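Local atomic coordinates of KauB (Pseudomonas aeruginosa PAO1, PDB entry 6B4R), a protein that probably oxidises aminoaldehydes and related aldehydes, such as 4-guanidinobutyraldehyde, to carboxylic acids with NAD(P)+. Residues Gly20-Asn25 / Asn218-Tyr223; Asp92-Asn97 / Ala204-Glu209; Arg307-Arg312 / Ile410-Ala415; Asp363-Val368 / Thr386-Val391. All coordinates share one frame; numbering follows the deposited sequence.

Interaction 1: residues Gly20-Asn25 / Asn218-Tyr223; sequences GRAFVN and NVLPGY
F23 and V219 face each other in a single antiparallel bridge, a hydrogen-bonded pair that tacks strand 22-24, which also pairs with 27-29, onto the edge strand 217-219 of the Rossmann-like sheet of the coenzyme-binding domain. Each of the two residues uses both its N-H and its carbonyl. The amide N of F23 gives its hydrogen to V219 O at 3.0 Å, and V219 N returns a bond of 2.9 Å to F23 O. One residue earlier, the backbone of N218 bonds to V188 and L190 of strand 187-191 on the other flank, so strand 217-219 is paired with both neighbours.

Beyond this one bridge a side chain takes over. N218 has CG anti to its own carbonyl carbon (chi1 -54°), which brings OD1 across to the N-H of N25 at 2.8 Å; ND2 of the same amide has a weak bond to G215 O. Apolar contacts fill in beside these bonds. A22 CB sits 3.7 Å from P221 CD, and V24 CG2 meets L220 CD2, also at 3.7 Å. The F23 ring leads away from the strand partner and lies on helix 198-210, touching A204, Q205 and V208. The bond from N25 N to N218 OD1 is nearly straight at hydrogen, 172°, and meets the oxygen almost head-on, with a C=O...N angle of 177°.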
loop_
_atom_site.group_PDB
_atom_site.type_symbol
_atom_site.label_atom_id
_atom_site.label_comp_id
_atom_site.label_asym_id
_atom_site.label_seq_id
_atom_site.Cartn_x
_atom_site.Cartn_y
_atom_site.Cartn_z
ATOM N N GLY A 20 -24.859 36.264 7.356
ATOM C CA GLY A 20 -23.564 36.834 7.683
ATOM C C GLY A 20 -23.060 36.479 9.069
ATOM O O GLY A 20 -21.974 36.899 9.467
ATOM N N ARG A 21 -23.844 35.700 9.805
ATOM C CA ARG A 21 -23.478 35.331 11.168
ATOM C C ARG A 21 -22.515 34.153 11.197
ATOM O O ARG A 21 -22.392 33.416 10.222
ATOM C CB ARG A 21 -24.726 35.006 11.991
ATOM C CG ARG A 21 -25.564 36.221 12.344
ATOM C CD ARG A 21 -26.845 35.812 13.050
ATOM N NE ARG A 21 -27.652 34.921 12.223
ATOM C CZ ARG A 21 -28.814 34.398 12.601
ATOM N NH1 ARG A 21 -29.309 34.677 13.798
ATOM N NH2 ARG A 21 -29.478 33.596 11.780
ATOM N N ALA A 22 -21.825 33.990 12.320
ATOM C CA ALA A 22 -20.970 32.832 12.532
ATOM C C ALA A 22 -21.838 31.603 12.768
ATOM O O ALA A 22 -23.019 31.725 13.086
ATOM C CB ALA A 22 -20.050 33.065 13.715
ATOM N N PHE A 23 -21.254 30.423 12.606
ATOM C CA PHE A 23 -21.978 29.178 12.827
ATOM C C PHE A 23 -21.236 28.325 13.846
ATOM O O PHE A 23 -20.250 27.666 13.515
ATOM C CB PHE A 23 -22.138 28.410 11.515
ATOM C CG PHE A 23 -23.126 27.277 11.587
ATOM C CD1 PHE A 23 -24.464 27.489 11.288
ATOM C CD2 PHE A 23 -22.716 26.000 11.941
ATOM C CE1 PHE A 23 -25.374 26.450 11.346
ATOM C CE2 PHE A 23 -23.622 24.958 11.998
ATOM C CZ PHE A 23 -24.953 25.183 11.700
ATOM N N VAL A 24 -21.708 28.350 15.087
ATOM C CA VAL A 24 -21.068 27.596 16.159
ATOM C C VAL A 24 -22.059 26.667 16.854
ATOM O O VAL A 24 -23.151 27.086 17.236
ATOM C CB VAL A 24 -20.434 28.533 17.207
ATOM C CG1 VAL A 24 -19.717 27.727 18.280
ATOM C CG2 VAL A 24 -19.475 29.506 16.538
ATOM N N ASN A 25 -21.666 25.405 17.009
ATOM C CA ASN A 25 -22.481 24.405 17.692
ATOM C C ASN A 25 -23.864 24.244 17.067
ATOM O O ASN A 25 -24.875 24.229 17.767
ATOM C CB ASN A 25 -22.600 24.730 19.186
ATOM C CG ASN A 25 -23.004 23.526 20.016
ATOM O OD1 ASN A 25 -22.857 22.382 19.586
ATOM N ND2 ASN A 25 -23.513 23.779 21.216
ATOM N N ASN A 218 -17.659 24.035 12.522
ATOM C CA ASN A 218 -17.963 25.410 12.899
ATOM C C ASN A 218 -17.313 26.418 11.955
ATOM O O ASN A 218 -16.259 26.153 11.381
ATOM C CB ASN A 218 -17.522 25.669 14.342
ATOM C CG ASN A 218 -18.099 24.656 15.313
ATOM O OD1 ASN A 218 -19.186 24.849 15.859
ATOM N ND2 ASN A 218 -17.376 23.561 15.524
ATOM N N VAL A 219 -17.949 27.573 11.792
ATOM C CA VAL A 219 -17.440 28.600 10.887
ATOM C C VAL A 219 -17.345 29.960 11.574
ATOM O O VAL A 219 -18.355 30.519 12.004
ATOM C CB VAL A 219 -18.313 28.723 9.615
ATOM C CG1 VAL A 219 -17.855 29.894 8.758
ATOM C CG2 VAL A 219 -18.276 27.433 8.814
ATOM N N LEU A 220 -16.125 30.485 11.673
ATOM C CA LEU A 220 -15.881 31.779 12.304
ATOM C C LEU A 220 -15.334 32.796 11.311
ATOM O O LEU A 220 -14.134 32.825 11.048
ATOM C CB LEU A 220 -14.896 31.641 13.465
ATOM C CG LEU A 220 -15.335 30.890 14.722
ATOM C CD1 LEU A 220 -14.198 30.882 15.728
ATOM C CD2 LEU A 220 -16.585 31.518 15.322
ATOM N N PRO A 221 -16.214 33.640 10.758
ATOM C CA PRO A 221 -15.765 34.703 9.853
ATOM C C PRO A 221 -15.079 35.829 10.625
ATOM O O PRO A 221 -15.344 36.008 11.816
ATOM C CB PRO A 221 -17.067 35.196 9.223
ATOM C CG PRO A 221 -18.115 34.897 10.240
ATOM C CD PRO A 221 -17.679 33.633 10.928
ATOM N N GLY A 222 -14.202 36.570 9.955
ATOM C CA GLY A 222 -13.455 37.636 10.598
ATOM C C GLY A 222 -12.088 37.845 9.974
ATOM O O GLY A 222 -11.815 37.357 8.878
ATOM N N TYR A 223 -11.223 38.572 10.674
ATOM C CA TYR A 223 -9.897 38.878 10.152
ATOM C C TYR A 223 -8.865 37.856 10.611
ATOM O O TYR A 223 -9.034 37.205 11.642
ATOM C CB TYR A 223 -9.468 40.291 10.555
ATOM C CG TYR A 223 -10.393 41.371 10.042
ATOM C CD1 TYR A 223 -10.238 41.900 8.767
ATOM C CD2 TYR A 223 -11.425 41.858 10.832
ATOM C CE1 TYR A 223 -11.086 42.886 8.295
ATOM C CE2 TYR A 223 -12.276 42.842 10.369
ATOM C CZ TYR A 223 -12.102 43.352 9.101
ATOM O OH TYR A 223 -12.948 44.332 8.637
#

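Interaction 2: residues Asp92-Asn97 / Ala204-Glu209; sequences DLLLEN and AQLAVE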
loop_
_atom_site.group_PDB
_atom_site.type_symbol
_atom_site.label_atom_id
_atom_site.label_comp_id
_atom_site.label_asym_id
_atom_site.label_seq_id
_atom_site.Cartn_x
_atom_site.Cartn_y
_atom_site.Cartn_z
ATOM N N ASP A 92 -24.138 16.017 -1.914
ATOM C CA ASP A 92 -25.370 16.153 -2.685
ATOM C C ASP A 92 -26.086 17.469 -2.387
ATOM O O ASP A 92 -26.681 18.072 -3.278
ATOM C CB ASP A 92 -26.310 14.976 -2.421
ATOM C CG ASP A 92 -25.765 13.661 -2.951
ATOM O OD1 ASP A 92 -24.873 13.692 -3.827
ATOM O OD2 ASP A 92 -26.234 12.597 -2.495
ATOM N N LEU A 93 -26.026 17.907 -1.133
ATOM C CA LEU A 93 -26.654 19.162 -0.732
ATOM C C LEU A 93 -25.985 20.372 -1.384
ATOM O O LEU A 93 -26.650 21.358 -1.701
ATOM C CB LEU A 93 -26.668 19.306 0.793
ATOM C CG LEU A 93 -27.741 18.500 1.532
ATOM C CD1 LEU A 93 -27.674 18.744 3.029
ATOM C CD2 LEU A 93 -29.127 18.836 1.000
ATOM N N LEU A 94 -24.672 20.294 -1.579
ATOM C CA LEU A 94 -23.946 21.346 -2.287
ATOM C C LEU A 94 -24.433 21.445 -3.729
ATOM O O LEU A 94 -24.545 22.537 -4.288
ATOM C CB LEU A 94 -22.441 21.076 -2.263
ATOM C CG LEU A 94 -21.624 21.772 -1.173
ATOM C CD1 LEU A 94 -22.120 21.396 0.214
ATOM C CD2 LEU A 94 -20.148 21.443 -1.322
ATOM N N LEU A 95 -24.717 20.292 -4.325
ATOM C CA LEU A 95 -25.215 20.235 -5.692
ATOM C C LEU A 95 -26.658 20.725 -5.780
ATOM O O LEU A 95 -27.050 21.334 -6.774
ATOM C CB LEU A 95 -25.103 18.813 -6.247
ATOM C CG LEU A 95 -23.690 18.336 -6.592
ATOM C CD1 LEU A 95 -23.721 16.941 -7.192
ATOM C CD2 LEU A 95 -23.020 19.318 -7.546
ATOM N N GLU A 96 -27.446 20.463 -4.742
ATOM C CA GLU A 96 -28.843 20.893 -4.730
ATOM C C GLU A 96 -28.961 22.393 -4.495
ATOM O O GLU A 96 -30.019 22.982 -4.714
ATOM C CB GLU A 96 -29.654 20.125 -3.682
ATOM C CG GLU A 96 -29.778 18.636 -3.971
ATOM C CD GLU A 96 -31.098 18.053 -3.495
ATOM O OE1 GLU A 96 -32.072 18.082 -4.278
ATOM O OE2 GLU A 96 -31.161 17.571 -2.343
ATOM N N ASN A 97 -27.868 23.003 -4.046
ATOM C CA ASN A 97 -27.825 24.442 -3.813
ATOM C C ASN A 97 -26.707 25.085 -4.620
ATOM O O ASN A 97 -26.144 26.107 -4.224
ATOM C CB ASN A 97 -27.645 24.739 -2.322
ATOM C CG ASN A 97 -28.841 24.312 -1.497
ATOM O OD1 ASN A 97 -29.794 25.071 -1.328
ATOM N ND2 ASN A 97 -28.802 23.090 -0.986
ATOM N N ALA A 204 -22.183 25.586 6.222
ATOM C CA ALA A 204 -22.163 25.137 7.612
ATOM C C ALA A 204 -23.523 24.587 8.027
ATOM O O ALA A 204 -23.611 23.568 8.714
ATOM C CB ALA A 204 -21.752 26.275 8.525
ATOM N N GLN A 205 -24.579 25.269 7.593
ATOM C CA GLN A 205 -25.943 24.828 7.845
ATOM C C GLN A 205 -26.248 23.547 7.070
ATOM O O GLN A 205 -26.945 22.659 7.566
ATOM C CB GLN A 205 -26.931 25.931 7.454
ATOM C CG GLN A 205 -28.390 25.529 7.556
ATOM C CD GLN A 205 -28.792 25.153 8.969
ATOM O OE1 GLN A 205 -29.416 24.116 9.191
ATOM N NE2 GLN A 205 -28.442 26.000 9.933
ATOM N N LEU A 206 -25.717 23.458 5.855
ATOM C CA LEU A 206 -25.950 22.303 4.993
ATOM C C LEU A 206 -25.313 21.036 5.556
ATOM O O LEU A 206 -25.830 19.935 5.368
ATOM C CB LEU A 206 -25.429 22.569 3.580
ATOM C CG LEU A 206 -26.035 23.754 2.826
ATOM C CD1 LEU A 206 -25.466 23.830 1.419
ATOM C CD2 LEU A 206 -27.553 23.658 2.790
ATOM N N ALA A 207 -24.183 21.193 6.239
ATOM C CA ALA A 207 -23.528 20.062 6.884
ATOM C C ALA A 207 -24.430 19.485 7.970
ATOM O O ALA A 207 -24.601 18.268 8.070
ATOM C CB ALA A 207 -22.192 20.486 7.474
ATOM N N VAL A 208 -25.007 20.371 8.774
ATOM C CA VAL A 208 -25.917 19.973 9.841
ATOM C C VAL A 208 -27.141 19.252 9.276
ATOM O O VAL A 208 -27.579 18.237 9.819
ATOM C CB VAL A 208 -26.348 21.187 10.695
ATOM C CG1 VAL A 208 -27.505 20.825 11.605
ATOM C CG2 VAL A 208 -25.169 21.698 11.510
ATOM N N GLU A 209 -27.672 19.765 8.169
ATOM C CA GLU A 209 -28.834 19.159 7.526
ATOM C C GLU A 209 -28.511 17.777 6.972
ATOM O O GLU A 209 -29.379 16.907 6.907
ATOM C CB GLU A 209 -29.365 20.054 6.403
ATOM C CG GLU A 209 -29.911 21.391 6.875
ATOM C CD GLU A 209 -30.433 22.245 5.735
ATOM O OE1 GLU A 209 -30.443 21.761 4.583
ATOM O OE2 GLU A 209 -30.834 23.401 5.990
#
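L93 and L206 carry this helix-to-helix contact, each sending its CB toward the opposite helix, with the two CB atoms 4.5 Å apart. Beyond that the side chains part company. L93, with CG anti to its carbonyl carbon, runs its CD1 over the backbone of the other helix near L206 O, whereas the branched end of L206 packs at the C-terminal end of helix 80-96 and on N97. There CD1 of L206 lies 4.3 Å from L94 CD1, and CD2 of L206 is 4.0 Å from N97 ND2, so that L206 and N97 meet tip to tip. F90 also touches L206, a buried leucine that makes up the tightly packed half of the contact.

Helix 198-210 is the connection of a beta-alpha-beta crossover between the parallel neighbours 187-191 and 217-219 of the coenzyme-binding sheet. Its A204 side lies against strand 217-219, while L206 looks out to helix 80-96. The two short helical segments run at 127° to one another with their axes 10.1 Å apart, and the bonding across them is purely van der Waals.

The polar end of N97 is held within its own segment: ND2 donates to L93 O at 2.9 Å, nearly straight (171°) and in the plane of the amide, which fixes the rotation of the group that L206 leans on. Toward the exposed edge the packing thins to one touch, L93 CD1 against E209 CB at 4.0 Å, the two side chains crossing at about a right angle. E209 lies on this solvent side, its chain extended beyond CG.

Interaction 3: residues Arg307-Arg312 / Ile410-Ala415; sequences RLLVER and IEFEDA
The ring of F412 lies against the backbone of strand 307-311, with the peptide N of E311 3.2 Å above one face and toward the rim. Its CG sits between the backbone N and the carbonyl carbon (chi1 64°), the crowded position, and this turns the ring back over the neighbouring strand. L309 O approaches the ring edge in plane, L309 CB stands 3.8 Å from F412 CD1, and E311 CB touches F412 CE2 at 3.6 Å. F277 meets the same ring edge-to-face.

Beneath these side chains the two strands run parallel in the central sheet of the catalytic domain, L309 beside I410, V310 beside E411 and E311 beside F412. Hydrogen bonds alternate between them, I410 N to L308 O, V310 N to I410 O, F412 N to V310 O. R312 N to F412 O closes the ladder.

R312 then bends at chi3 between two glutamates. Its NE donates to E413 OE1 at 3.1 Å; the carboxylate is only 18° from the guanidinium plane, and the oxygen lies in that plane. E411 OE1 is set differently, its carboxylate turned 67° away, and its bond to R312 NH1 is weak at 3.4 Å. The E311 carboxylate goes elsewhere, to A278 N, and R307 puts its guanidinium to K271 O and to other oxygens beyond the segments.

The chemistry is thus split: an apolar ring packs on the backbone of the neighbouring strand, while R312 bridges E411 and E413 at the exposed end, which probably moderates the negative charge there, the E413 bond being the stronger.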
loop_
_atom_site.group_PDB
_atom_site.type_symbol
_atom_site.label_atom_id
_atom_site.label_comp_id
_atom_site.label_asym_id
_atom_site.label_seq_id
_atom_site.Cartn_x
_atom_site.Cartn_y
_atom_site.Cartn_z
ATOM N N ARG A 307 5.227 32.470 -15.052
ATOM C CA ARG A 307 6.477 32.508 -15.804
ATOM C C ARG A 307 6.390 31.613 -17.033
ATOM O O ARG A 307 6.281 30.392 -16.919
ATOM C CB ARG A 307 7.659 32.076 -14.931
ATOM C CG ARG A 307 8.078 33.095 -13.883
ATOM C CD ARG A 307 9.353 32.659 -13.172
ATOM N NE ARG A 307 9.171 31.397 -12.461
ATOM C CZ ARG A 307 10.152 30.543 -12.182
ATOM N NH1 ARG A 307 11.398 30.805 -12.557
ATOM N NH2 ARG A 307 9.884 29.421 -11.530
ATOM N N LEU A 308 6.428 32.225 -18.212
ATOM C CA LEU A 308 6.403 31.470 -19.457
ATOM C C LEU A 308 7.813 31.288 -20.003
ATOM O O LEU A 308 8.395 32.215 -20.566
ATOM C CB LEU A 308 5.514 32.160 -20.494
ATOM C CG LEU A 308 5.360 31.444 -21.837
ATOM C CD1 LEU A 308 4.886 30.012 -21.638
ATOM C CD2 LEU A 308 4.399 32.200 -22.735
ATOM N N LEU A 309 8.361 30.090 -19.824
ATOM C CA LEU A 309 9.697 29.772 -20.319
ATOM C C LEU A 309 9.615 29.211 -21.732
ATOM O O LEU A 309 9.072 28.127 -21.946
ATOM C CB LEU A 309 10.399 28.775 -19.391
ATOM C CG LEU A 309 11.198 29.325 -18.204
ATOM C CD1 LEU A 309 10.345 30.196 -17.290
ATOM C CD2 LEU A 309 11.825 28.189 -17.416
ATOM N N VAL A 310 10.152 29.955 -22.695
ATOM C CA VAL A 310 10.084 29.554 -24.099
ATOM C C VAL A 310 11.470 29.339 -24.700
ATOM O O VAL A 310 12.370 30.162 -24.522
ATOM C CB VAL A 310 9.338 30.603 -24.949
ATOM C CG1 VAL A 310 9.114 30.086 -26.366
ATOM C CG2 VAL A 310 8.015 30.968 -24.301
ATOM N N GLU A 311 11.639 28.227 -25.411
ATOM C CA GLU A 311 12.894 27.954 -26.098
ATOM C C GLU A 311 13.114 29.008 -27.176
ATOM O O GLU A 311 12.200 29.329 -27.935
ATOM C CB GLU A 311 12.897 26.549 -26.702
ATOM C CG GLU A 311 14.253 26.113 -27.231
ATOM C CD GLU A 311 14.314 24.630 -27.537
ATOM O OE1 GLU A 311 13.266 23.956 -27.449
ATOM O OE2 GLU A 311 15.416 24.138 -27.862
ATOM N N ARG A 312 14.329 29.545 -27.230
ATOM C CA ARG A 312 14.629 30.695 -28.079
ATOM C C ARG A 312 14.348 30.460 -29.564
ATOM O O ARG A 312 13.951 31.381 -30.277
ATOM C CB ARG A 312 16.077 31.149 -27.874
ATOM C CG ARG A 312 16.200 32.616 -27.500
ATOM C CD ARG A 312 17.647 33.045 -27.368
ATOM N NE ARG A 312 18.348 32.306 -26.321
ATOM C CZ ARG A 312 18.393 32.677 -25.047
ATOM N NH1 ARG A 312 17.774 33.782 -24.652
ATOM N NH2 ARG A 312 19.058 31.942 -24.163
ATOM N N ILE A 410 9.991 34.480 -20.543
ATOM C CA ILE A 410 11.423 34.304 -20.339
ATOM C C ILE A 410 11.982 33.294 -21.335
ATOM O O ILE A 410 11.415 32.219 -21.528
ATOM C CB ILE A 410 11.727 33.843 -18.899
ATOM C CG1 ILE A 410 11.071 34.790 -17.889
ATOM C CG2 ILE A 410 13.229 33.758 -18.667
ATOM C CD1 ILE A 410 11.114 34.299 -16.461
ATOM N N GLU A 411 13.093 33.649 -21.969
ATOM C CA GLU A 411 13.702 32.799 -22.982
ATOM C C GLU A 411 14.793 31.918 -22.391
ATOM O O GLU A 411 15.510 32.328 -21.475
ATOM C CB GLU A 411 14.289 33.653 -24.106
ATOM C CG GLU A 411 13.274 34.533 -24.817
ATOM C CD GLU A 411 13.913 35.430 -25.857
ATOM O OE1 GLU A 411 15.134 35.298 -26.087
ATOM O OE2 GLU A 411 13.198 36.271 -26.442
ATOM N N PHE A 412 14.908 30.702 -22.915
ATOM C CA PHE A 412 16.006 29.811 -22.554
ATOM C C PHE A 412 16.609 29.179 -23.804
ATOM O O PHE A 412 15.932 29.031 -24.820
ATOM C CB PHE A 412 15.558 28.739 -21.550
ATOM C CG PHE A 412 14.517 27.789 -22.083
ATOM C CD1 PHE A 412 13.172 27.995 -21.824
ATOM C CD2 PHE A 412 14.886 26.675 -22.825
ATOM C CE1 PHE A 412 12.215 27.116 -22.302
ATOM C CE2 PHE A 412 13.936 25.797 -23.308
ATOM C CZ PHE A 412 12.598 26.016 -23.046
ATOM N N GLU A 413 17.883 28.810 -23.726
ATOM C CA GLU A 413 18.578 28.244 -24.876
ATOM C C GLU A 413 18.264 26.760 -25.054
ATOM O O GLU A 413 17.926 26.318 -26.151
ATOM C CB GLU A 413 20.089 28.458 -24.756
ATOM C CG GLU A 413 20.877 27.970 -25.965
ATOM C CD GLU A 413 20.523 28.721 -27.237
ATOM O OE1 GLU A 413 20.219 29.931 -27.155
ATOM O OE2 GLU A 413 20.545 28.097 -28.320
ATOM N N ASP A 414 18.375 25.997 -23.970
ATOM C CA ASP A 414 18.133 24.558 -24.016
ATOM C C ASP A 414 17.481 24.040 -22.734
ATOM O O ASP A 414 17.151 24.814 -21.834
ATOM C CB ASP A 414 19.436 23.802 -24.289
ATOM C CG ASP A 414 20.568 24.230 -23.368
ATOM O OD1 ASP A 414 20.290 24.688 -22.241
ATOM O OD2 ASP A 414 21.742 24.105 -23.771
ATOM N N ALA A 415 17.311 22.723 -22.658
ATOM C CA ALA A 415 16.657 22.086 -21.521
ATOM C C ALA A 415 17.396 22.328 -20.209
ATOM O O ALA A 415 16.773 22.482 -19.160
ATOM C CB ALA A 415 16.500 20.590 -21.770
#

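Interaction 4: residues Asp363-Val368 / Thr386-Val391; sequences DGAKLV and TIFDGV
K366 and L367 pair with D389 and F388 in a two-strand antiparallel ladder at the margin of the catalytic-domain sheet. K366 and D389 are a hydrogen-bonded pair: K366 N donates to D389 O at 2.9 Å and D389 N returns a bond of 2.7 Å to K366 O. L367 and F388 form the next, non-hydrogen-bonded pair, after which V368 N reaches I387 O at 3.1 Å.

The side chains sort onto two faces. L367 and F388 share one: L367 CD1 stands over a face of the F388 ring, toward its rim, and also meets T386 CG2 at 3.7 Å. A365 CB presses on F388 CD1 at 3.6 Å and touches V391 CG2 as well. This face looks to helix 347-362, whose H361 meets the F388 ring edge-to-face. On the other side V368 CG2 packs on I387 CG2 at 3.6 Å, and V368 CG1 lies by D389 CB.

The D389 carboxylate has two partners, one local and one on a helix. With CG anti to the backbone N (chi1 -172°), D389 takes the N-H of G390 from above its carboxylate plane on OD1, while OD2 forms a salt bridge with K315 of helix 315-326. Just before the strand, G364 ends helix 347-362 in a Schellman motif with positive phi. A sheet with helix 347-362 against one face and helix 315-326 against the other is the three-layer alpha/beta/alpha sandwich of the aldehyde dehydrogenase catalytic domain.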
loop_
_atom_site.group_PDB
_atom_site.type_symbol
_atom_site.label_atom_id
_atom_site.label_comp_id
_atom_site.label_asym_id
_atom_site.label_seq_id
_atom_site.Cartn_x
_atom_site.Cartn_y
_atom_site.Cartn_z
ATOM N N ASP A 363 11.526 47.696 -14.639
ATOM C CA ASP A 363 12.547 46.660 -14.768
ATOM C C ASP A 363 13.091 46.603 -16.192
ATOM O O ASP A 363 14.119 45.976 -16.446
ATOM C CB ASP A 363 11.986 45.290 -14.376
ATOM C CG ASP A 363 11.673 45.186 -12.894
ATOM O OD1 ASP A 363 12.310 45.908 -12.095
ATOM O OD2 ASP A 363 10.789 44.376 -12.531
ATOM N N GLY A 364 12.388 47.245 -17.119
ATOM C CA GLY A 364 12.821 47.304 -18.502
ATOM C C GLY A 364 12.152 46.281 -19.400
ATOM O O GLY A 364 12.580 46.076 -20.537
ATOM N N ALA A 365 11.104 45.637 -18.896
ATOM C CA ALA A 365 10.376 44.643 -19.681
ATOM C C ALA A 365 9.449 45.315 -20.693
ATOM O O ALA A 365 8.957 46.415 -20.453
ATOM C CB ALA A 365 9.592 43.716 -18.766
ATOM N N LYS A 366 9.215 44.650 -21.821
ATOM C CA LYS A 366 8.401 45.215 -22.895
ATOM C C LYS A 366 6.944 44.757 -22.837
ATOM O O LYS A 366 6.651 43.567 -22.942
ATOM C CB LYS A 366 9.002 44.865 -24.259
ATOM C CG LYS A 366 8.158 45.312 -25.443
ATOM C CD LYS A 366 8.800 44.902 -26.761
ATOM C CE LYS A 366 7.941 45.302 -27.952
ATOM N NZ LYS A 366 8.562 44.886 -29.242
ATOM N N LEU A 367 6.034 45.712 -22.675
ATOM C CA LEU A 367 4.605 45.421 -22.652
ATOM C C LEU A 367 4.100 45.061 -24.051
ATOM O O LEU A 367 4.315 45.807 -25.006
ATOM C CB LEU A 367 3.832 46.624 -22.103
ATOM C CG LEU A 367 2.310 46.496 -22.028
ATOM C CD1 LEU A 367 1.910 45.377 -21.081
ATOM C CD2 LEU A 367 1.673 47.813 -21.605
ATOM N N VAL A 368 3.433 43.916 -24.171
ATOM C CA VAL A 368 2.944 43.457 -25.470
ATOM C C VAL A 368 1.453 43.115 -25.481
ATOM O O VAL A 368 0.900 42.805 -26.535
ATOM C CB VAL A 368 3.754 42.248 -25.994
ATOM C CG1 VAL A 368 5.180 42.664 -26.334
ATOM C CG2 VAL A 368 3.749 41.122 -24.978
ATOM N N THR A 386 -2.402 40.724 -18.757
ATOM C CA THR A 386 -1.205 41.454 -19.166
ATOM C C THR A 386 -0.014 40.540 -19.467
ATOM O O THR A 386 0.279 39.622 -18.703
ATOM C CB THR A 386 -0.798 42.470 -18.077
ATOM O OG1 THR A 386 -1.887 43.368 -17.831
ATOM C CG2 THR A 386 0.427 43.262 -18.501
ATOM N N ILE A 387 0.668 40.800 -20.580
ATOM C CA ILE A 387 1.878 40.059 -20.923
ATOM C C ILE A 387 3.086 40.983 -21.054
ATOM O O ILE A 387 3.053 41.958 -21.804
ATOM C CB ILE A 387 1.724 39.288 -22.248
ATOM C CG1 ILE A 387 0.517 38.352 -22.197
ATOM C CG2 ILE A 387 2.992 38.503 -22.560
ATOM C CD1 ILE A 387 0.300 37.584 -23.479
ATOM N N PHE A 388 4.151 40.666 -20.322
ATOM C CA PHE A 388 5.423 41.366 -20.468
ATOM C C PHE A 388 6.432 40.487 -21.193
ATOM O O PHE A 388 6.674 39.348 -20.795
ATOM C CB PHE A 388 5.988 41.769 -19.106
ATOM C CG PHE A 388 5.482 43.090 -18.604
ATOM C CD1 PHE A 388 6.010 44.276 -19.090
ATOM C CD2 PHE A 388 4.490 43.148 -17.638
ATOM C CE1 PHE A 388 5.552 45.497 -18.629
ATOM C CE2 PHE A 388 4.028 44.368 -17.172
ATOM C CZ PHE A 388 4.560 45.543 -17.668
ATOM N N ASP A 389 7.022 41.023 -22.256
ATOM C CA ASP A 389 8.039 40.301 -23.011
ATOM C C ASP A 389 9.439 40.764 -22.604
ATOM O O ASP A 389 9.600 41.830 -22.011
ATOM C CB ASP A 389 7.824 40.505 -24.514
ATOM C CG ASP A 389 8.736 39.634 -25.358
ATOM O OD1 ASP A 389 9.251 38.628 -24.825
ATOM O OD2 ASP A 389 8.936 39.953 -26.549
ATOM N N GLY A 390 10.447 39.954 -22.918
ATOM C CA GLY A 390 11.828 40.308 -22.642
ATOM C C GLY A 390 12.123 40.371 -21.157
ATOM O O GLY A 390 12.841 41.253 -20.686
ATOM N N VAL A 391 11.554 39.429 -20.414
ATOM C CA VAL A 391 11.731 39.381 -18.971
ATOM C C VAL A 391 12.873 38.437 -18.617
ATOM O O VAL A 391 13.034 37.388 -19.237
ATOM C CB VAL A 391 10.434 38.906 -18.273
ATOM C CG1 VAL A 391 10.571 38.985 -16.763
ATOM C CG2 VAL A 391 9.247 39.731 -18.741
#

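The four contacts fall into two pairs on opposite sides of the chain's centre. Interactions 1 and 2 share helix 198-210: the F23 ring lies on one side of it, and helix 80-96 on another. Interactions 3 and 4 meet in one sheet, where strands 406-412 and 382-389 are neighbours and I410 CG1 touches V391 O at 3.5 Å; K315 reaches both, in a salt bridge to D389 and more weakly to E411. Interactions 1, 3 and 4 are largely buried and rest on backbone pairing, a single bridge in interaction 1 and ladders in 3 and 4, parallel only in interaction 3, whose ion pairs mark its surface end. Interaction 2, partly buried, relies on apolar packing alone.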